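Local atomic coordinates of VP5 (Halorubrum pleomorphic virus 2, PDB entry 6QGI), a protein that probably acts as the viral envelope's membrane fusion protein, merging the virus membrane with that of its haloarchaeal host. Residues A[142-156]-A[203-215]. Sequence-based numbering, arbitrary orientation.
Sequences VFLMLNGSDNTIEDL and LGDLKNGGPTVQY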
loop_
_atom_site.group_PDB
_atom_site.type_symbol
_atom_site.label_atom_id
_atom_site.label_comp_id
_atom_site.label_asym_id
_atom_site.label_seq_id
_atom_site.Cartn_x
_atom_site.Cartn_y
_atom_site.Cartn_z
ATOM N N VAL A 142 -18.116 16.687 -13.164
ATOM C CA VAL A 142 -17.328 15.540 -12.704
ATOM C C VAL A 142 -16.717 15.808 -11.304
ATOM O O VAL A 142 -16.500 14.854 -10.556
ATOM C CB VAL A 142 -16.255 15.069 -13.730
ATOM C CG1 VAL A 142 -16.908 14.488 -14.978
ATOM C CG2 VAL A 142 -15.285 16.186 -14.112
ATOM N N PHE A 143 -16.469 17.093 -10.953
ATOM C CA PHE A 143 -15.901 17.510 -9.663
ATOM C C PHE A 143 -16.915 18.264 -8.805
ATOM O O PHE A 143 -17.761 18.970 -9.349
ATOM C CB PHE A 143 -14.651 18.385 -9.862
ATOM C CG PHE A 143 -13.498 17.683 -10.531
ATOM C CD1 PHE A 143 -12.680 16.815 -9.816
ATOM C CD2 PHE A 143 -13.214 17.904 -11.872
ATOM C CE1 PHE A 143 -11.607 16.171 -10.437
ATOM C CE2 PHE A 143 -12.157 17.238 -12.499
ATOM C CZ PHE A 143 -11.359 16.380 -11.778
ATOM N N LEU A 144 -16.816 18.128 -7.459
ATOM C CA LEU A 144 -17.703 18.804 -6.499
ATOM C C LEU A 144 -17.586 20.330 -6.640
ATOM O O LEU A 144 -18.604 21.018 -6.676
ATOM C CB LEU A 144 -17.391 18.360 -5.059
ATOM C CG LEU A 144 -18.305 18.895 -3.951
ATOM C CD1 LEU A 144 -19.665 18.226 -3.971
ATOM C CD2 LEU A 144 -17.671 18.722 -2.597
ATOM N N MET A 145 -16.336 20.837 -6.752
ATOM C CA MET A 145 -15.968 22.246 -6.963
ATOM C C MET A 145 -16.436 23.131 -5.813
ATOM O O MET A 145 -16.714 24.314 -6.014
ATOM C CB MET A 145 -16.509 22.777 -8.311
ATOM C CG MET A 145 -16.066 21.963 -9.514
ATOM S SD MET A 145 -14.323 22.174 -9.905
ATOM C CE MET A 145 -14.391 23.698 -10.843
ATOM N N LEU A 146 -16.494 22.559 -4.605
ATOM C CA LEU A 146 -16.903 23.277 -3.404
ATOM C C LEU A 146 -15.736 23.482 -2.460
ATOM O O LEU A 146 -14.764 22.724 -2.496
ATOM C CB LEU A 146 -18.029 22.532 -2.656
ATOM C CG LEU A 146 -19.413 22.472 -3.286
ATOM C CD1 LEU A 146 -20.367 21.740 -2.376
ATOM C CD2 LEU A 146 -19.960 23.856 -3.585
ATOM N N ASN A 147 -15.851 24.495 -1.595
ATOM C CA ASN A 147 -14.869 24.780 -0.553
ATOM C C ASN A 147 -15.532 24.527 0.819
ATOM O O ASN A 147 -16.651 23.998 0.864
ATOM C CB ASN A 147 -14.295 26.203 -0.688
ATOM C CG ASN A 147 -15.310 27.323 -0.695
ATOM O OD1 ASN A 147 -16.325 27.298 0.010
ATOM N ND2 ASN A 147 -15.039 28.351 -1.487
ATOM N N GLY A 148 -14.845 24.897 1.901
ATOM C CA GLY A 148 -15.324 24.743 3.274
ATOM C C GLY A 148 -16.645 25.428 3.574
ATOM O O GLY A 148 -17.441 24.908 4.361
ATOM N N SER A 149 -16.899 26.586 2.919
ATOM C CA SER A 149 -18.116 27.400 3.042
ATOM C C SER A 149 -19.289 26.843 2.204
ATOM O O SER A 149 -20.364 27.450 2.185
ATOM C CB SER A 149 -17.830 28.836 2.606
ATOM O OG SER A 149 -16.850 29.464 3.414
ATOM N N ASP A 150 -19.071 25.700 1.504
ATOM C CA ASP A 150 -20.006 25.013 0.599
ATOM C C ASP A 150 -20.345 25.926 -0.596
ATOM O O ASP A 150 -21.419 25.816 -1.203
ATOM C CB ASP A 150 -21.267 24.506 1.334
ATOM C CG ASP A 150 -20.969 23.477 2.412
ATOM O OD1 ASP A 150 -20.209 22.522 2.130
ATOM O OD2 ASP A 150 -21.496 23.626 3.537
ATOM N N ASN A 151 -19.384 26.804 -0.938
ATOM C CA ASN A 151 -19.442 27.755 -2.045
ATOM C C ASN A 151 -18.660 27.202 -3.227
ATOM O O ASN A 151 -17.724 26.428 -3.025
ATOM C CB ASN A 151 -18.895 29.119 -1.612
ATOM C CG ASN A 151 -19.952 30.025 -1.035
ATOM O OD1 ASN A 151 -20.711 30.674 -1.761
ATOM N ND2 ASN A 151 -20.026 30.090 0.283
ATOM N N THR A 152 -19.046 27.578 -4.454
ATOM C CA THR A 152 -18.376 27.086 -5.653
ATOM C C THR A 152 -17.045 27.830 -5.844
ATOM O O THR A 152 -17.007 29.062 -5.853
ATOM C CB THR A 152 -19.304 27.178 -6.878
ATOM O OG1 THR A 152 -20.511 26.470 -6.595
ATOM C CG2 THR A 152 -18.678 26.594 -8.142
ATOM N N ILE A 153 -15.954 27.059 -5.984
ATOM C CA ILE A 153 -14.601 27.582 -6.217
ATOM C C ILE A 153 -14.551 28.168 -7.640
ATOM O O ILE A 153 -15.328 27.736 -8.500
ATOM C CB ILE A 153 -13.504 26.502 -5.968
ATOM C CG1 ILE A 153 -13.647 25.281 -6.916
ATOM C CG2 ILE A 153 -13.477 26.081 -4.489
ATOM C CD1 ILE A 153 -12.390 24.510 -7.169
ATOM N N GLU A 154 -13.681 29.168 -7.880
ATOM C CA GLU A 154 -13.585 29.817 -9.196
ATOM C C GLU A 154 -13.083 28.843 -10.272
ATOM O O GLU A 154 -13.612 28.851 -11.387
ATOM C CB GLU A 154 -12.708 31.074 -9.153
ATOM C CG GLU A 154 -13.368 32.250 -8.450
ATOM C CD GLU A 154 -13.200 33.602 -9.120
ATOM O OE1 GLU A 154 -12.211 33.792 -9.865
ATOM O OE2 GLU A 154 -14.063 34.481 -8.890
ATOM N N ASP A 155 -12.090 27.998 -9.925
ATOM C CA ASP A 155 -11.514 26.969 -10.793
ATOM C C ASP A 155 -10.655 25.981 -10.001
ATOM O O ASP A 155 -10.133 26.309 -8.930
ATOM C CB ASP A 155 -10.677 27.582 -11.939
ATOM C CG ASP A 155 -10.738 26.839 -13.271
ATOM O OD1 ASP A 155 -11.438 25.803 -13.348
ATOM O OD2 ASP A 155 -10.099 27.304 -14.237
ATOM N N LEU A 156 -10.547 24.757 -10.534
ATOM C CA LEU A 156 -9.725 23.667 -10.017
ATOM C C LEU A 156 -8.690 23.380 -11.092
ATOM O O LEU A 156 -9.056 23.002 -12.207
ATOM C CB LEU A 156 -10.585 22.431 -9.667
ATOM C CG LEU A 156 -9.867 21.100 -9.379
ATOM C CD1 LEU A 156 -9.076 21.149 -8.078
ATOM C CD2 LEU A 156 -10.852 19.961 -9.344
ATOM N N LEU A 203 -11.405 28.184 5.269
ATOM C CA LEU A 203 -12.594 27.668 4.579
ATOM C C LEU A 203 -12.506 27.818 3.040
ATOM O O LEU A 203 -13.392 27.341 2.330
ATOM C CB LEU A 203 -13.882 28.332 5.105
ATOM C CG LEU A 203 -14.324 27.993 6.532
ATOM C CD1 LEU A 203 -15.383 28.968 7.004
ATOM C CD2 LEU A 203 -14.856 26.566 6.639
ATOM N N GLY A 204 -11.440 28.449 2.548
ATOM C CA GLY A 204 -11.206 28.630 1.118
ATOM C C GLY A 204 -10.685 27.377 0.440
ATOM O O GLY A 204 -10.688 27.289 -0.791
ATOM N N ASP A 205 -10.216 26.408 1.238
ATOM C CA ASP A 205 -9.686 25.135 0.745
ATOM C C ASP A 205 -10.801 24.226 0.252
ATOM O O ASP A 205 -11.928 24.341 0.740
ATOM C CB ASP A 205 -8.879 24.434 1.852
ATOM C CG ASP A 205 -7.633 25.184 2.266
ATOM O OD1 ASP A 205 -7.399 26.282 1.734
ATOM O OD2 ASP A 205 -6.901 24.678 3.127
ATOM N N LEU A 206 -10.481 23.308 -0.691
ATOM C CA LEU A 206 -11.430 22.319 -1.222
ATOM C C LEU A 206 -12.131 21.644 -0.047
ATOM O O LEU A 206 -11.452 21.246 0.905
ATOM C CB LEU A 206 -10.724 21.266 -2.107
ATOM C CG LEU A 206 -10.155 21.717 -3.448
ATOM C CD1 LEU A 206 -9.230 20.667 -4.017
ATOM C CD2 LEU A 206 -11.254 22.038 -4.453
ATOM N N LYS A 207 -13.473 21.595 -0.072
ATOM C CA LYS A 207 -14.328 21.070 0.994
ATOM C C LYS A 207 -13.734 19.854 1.706
ATOM O O LYS A 207 -13.825 19.766 2.930
ATOM C CB LYS A 207 -15.721 20.706 0.448
ATOM C CG LYS A 207 -16.788 20.613 1.529
ATOM C CD LYS A 207 -17.987 19.822 1.071
ATOM C CE LYS A 207 -18.869 19.473 2.239
ATOM N NZ LYS A 207 -19.996 18.601 1.829
ATOM N N ASN A 208 -13.117 18.940 0.951
ATOM C CA ASN A 208 -12.572 17.710 1.497
ATOM C C ASN A 208 -11.068 17.589 1.271
ATOM O O ASN A 208 -10.540 16.479 1.258
ATOM C CB ASN A 208 -13.308 16.520 0.889
ATOM C CG ASN A 208 -14.805 16.604 0.990
ATOM O OD1 ASN A 208 -15.364 17.019 2.008
ATOM N ND2 ASN A 208 -15.487 16.217 -0.068
ATOM N N GLY A 209 -10.396 18.729 1.133
ATOM C CA GLY A 209 -8.951 18.829 0.981
ATOM C C GLY A 209 -8.447 18.683 -0.433
ATOM O O GLY A 209 -7.800 19.588 -0.969
ATOM N N GLY A 210 -8.706 17.515 -0.999
ATOM C CA GLY A 210 -8.346 17.170 -2.365
ATOM C C GLY A 210 -9.573 17.173 -3.247
ATOM O O GLY A 210 -10.697 17.255 -2.729
ATOM N N PRO A 211 -9.404 17.111 -4.591
ATOM C CA PRO A 211 -10.586 17.117 -5.475
ATOM C C PRO A 211 -11.551 15.973 -5.181
ATOM O O PRO A 211 -11.131 14.865 -4.848
ATOM C CB PRO A 211 -9.999 16.977 -6.882
ATOM C CG PRO A 211 -8.561 17.304 -6.759
ATOM C CD PRO A 211 -8.146 17.018 -5.361
ATOM N N THR A 212 -12.846 16.260 -5.280
ATOM C CA THR A 212 -13.892 15.270 -5.062
ATOM C C THR A 212 -14.449 14.902 -6.432
ATOM O O THR A 212 -15.068 15.735 -7.096
ATOM C CB THR A 212 -14.929 15.800 -4.067
ATOM O OG1 THR A 212 -14.300 15.961 -2.802
ATOM C CG2 THR A 212 -16.129 14.891 -3.919
ATOM N N VAL A 213 -14.172 13.670 -6.873
ATOM C CA VAL A 213 -14.653 13.174 -8.163
ATOM C C VAL A 213 -15.975 12.457 -7.928
ATOM O O VAL A 213 -16.053 11.563 -7.091
ATOM C CB VAL A 213 -13.623 12.283 -8.897
ATOM C CG1 VAL A 213 -14.177 11.791 -10.228
ATOM C CG2 VAL A 213 -12.323 13.038 -9.124
ATOM N N GLN A 214 -17.008 12.862 -8.659
ATOM C CA GLN A 214 -18.333 12.276 -8.537
ATOM C C GLN A 214 -18.818 11.684 -9.862
ATOM O O GLN A 214 -18.512 12.216 -10.928
ATOM C CB GLN A 214 -19.337 13.320 -8.008
ATOM C CG GLN A 214 -19.492 14.582 -8.871
ATOM C CD GLN A 214 -20.501 15.552 -8.312
ATOM O OE1 GLN A 214 -20.725 15.637 -7.097
ATOM N NE2 GLN A 214 -21.119 16.328 -9.195
ATOM N N TYR A 215 -19.573 10.574 -9.774
ATOM C CA TYR A 215 -20.226 9.877 -10.886
ATOM C C TYR A 215 -21.329 8.950 -10.361
ATOM O O TYR A 215 -21.085 8.120 -9.479
ATOM C CB TYR A 215 -19.229 9.092 -11.769
ATOM C CG TYR A 215 -19.883 8.180 -12.792
ATOM C CD1 TYR A 215 -20.484 8.699 -13.936
ATOM C CD2 TYR A 215 -19.904 6.799 -12.615
ATOM C CE1 TYR A 215 -21.112 7.868 -14.864
ATOM C CE2 TYR A 215 -20.521 5.958 -13.541
ATOM C CZ TYR A 215 -21.125 6.497 -14.664
ATOM O OH TYR A 215 -21.738 5.670 -15.574
#
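Phe143 and Val213 form a single beta bridge, flanked by two hydrogen bonds. Gln214 N donates to Val142 O at 2.8 Å, nearly straight at 175°. Leu144 N donates to Thr212 O at 3.0 Å. A second bridge pairs Asn147 with Leu206. There Lys207 N donates to Leu146 O, and Gly148 N makes two weak bonds, to Leu203 O and Asp205 O.

On one side, apolar groups of Phe143, Ile153 and Leu156 meet Val213, Pro211 and Leu206. Phe143 lies alongside Val213, with CE1 3.5 Å from CG2. Leu156 sets CD2 over one face of that ring, near the rim, and CD2 is also 4.0 Å from Pro211 CB. Ile153 CD1 meets Leu206 CD2 at 3.8 Å. Separately, Leu144 CB rests on Thr212 CB. Lys207 runs out extended, its CD against Leu144 CD2. Its CE is 3.3 Å from Asp150 OD1, closer than NZ, whose salt bridge to OD1 is long (3.9 Å).

Asn147 and Leu206 each start a type I turn, ending at Asp150 and Gly209. With chi1 at 56°, Asn147 OD1 accepts from Asn151 N and weakly from Ser149 N. Helix 91-133 packs on Val142 and Phe143, helix 37-60 on Val142 and Val213.

The contact thus ties the loop leading to strand 155-159 to strand 212-215, which pairs with strand 218-221, and its preceding loop. Backbone bonds and apolar packing dominate; solvent would probably weaken the exposed Asp150-Lys207 attraction.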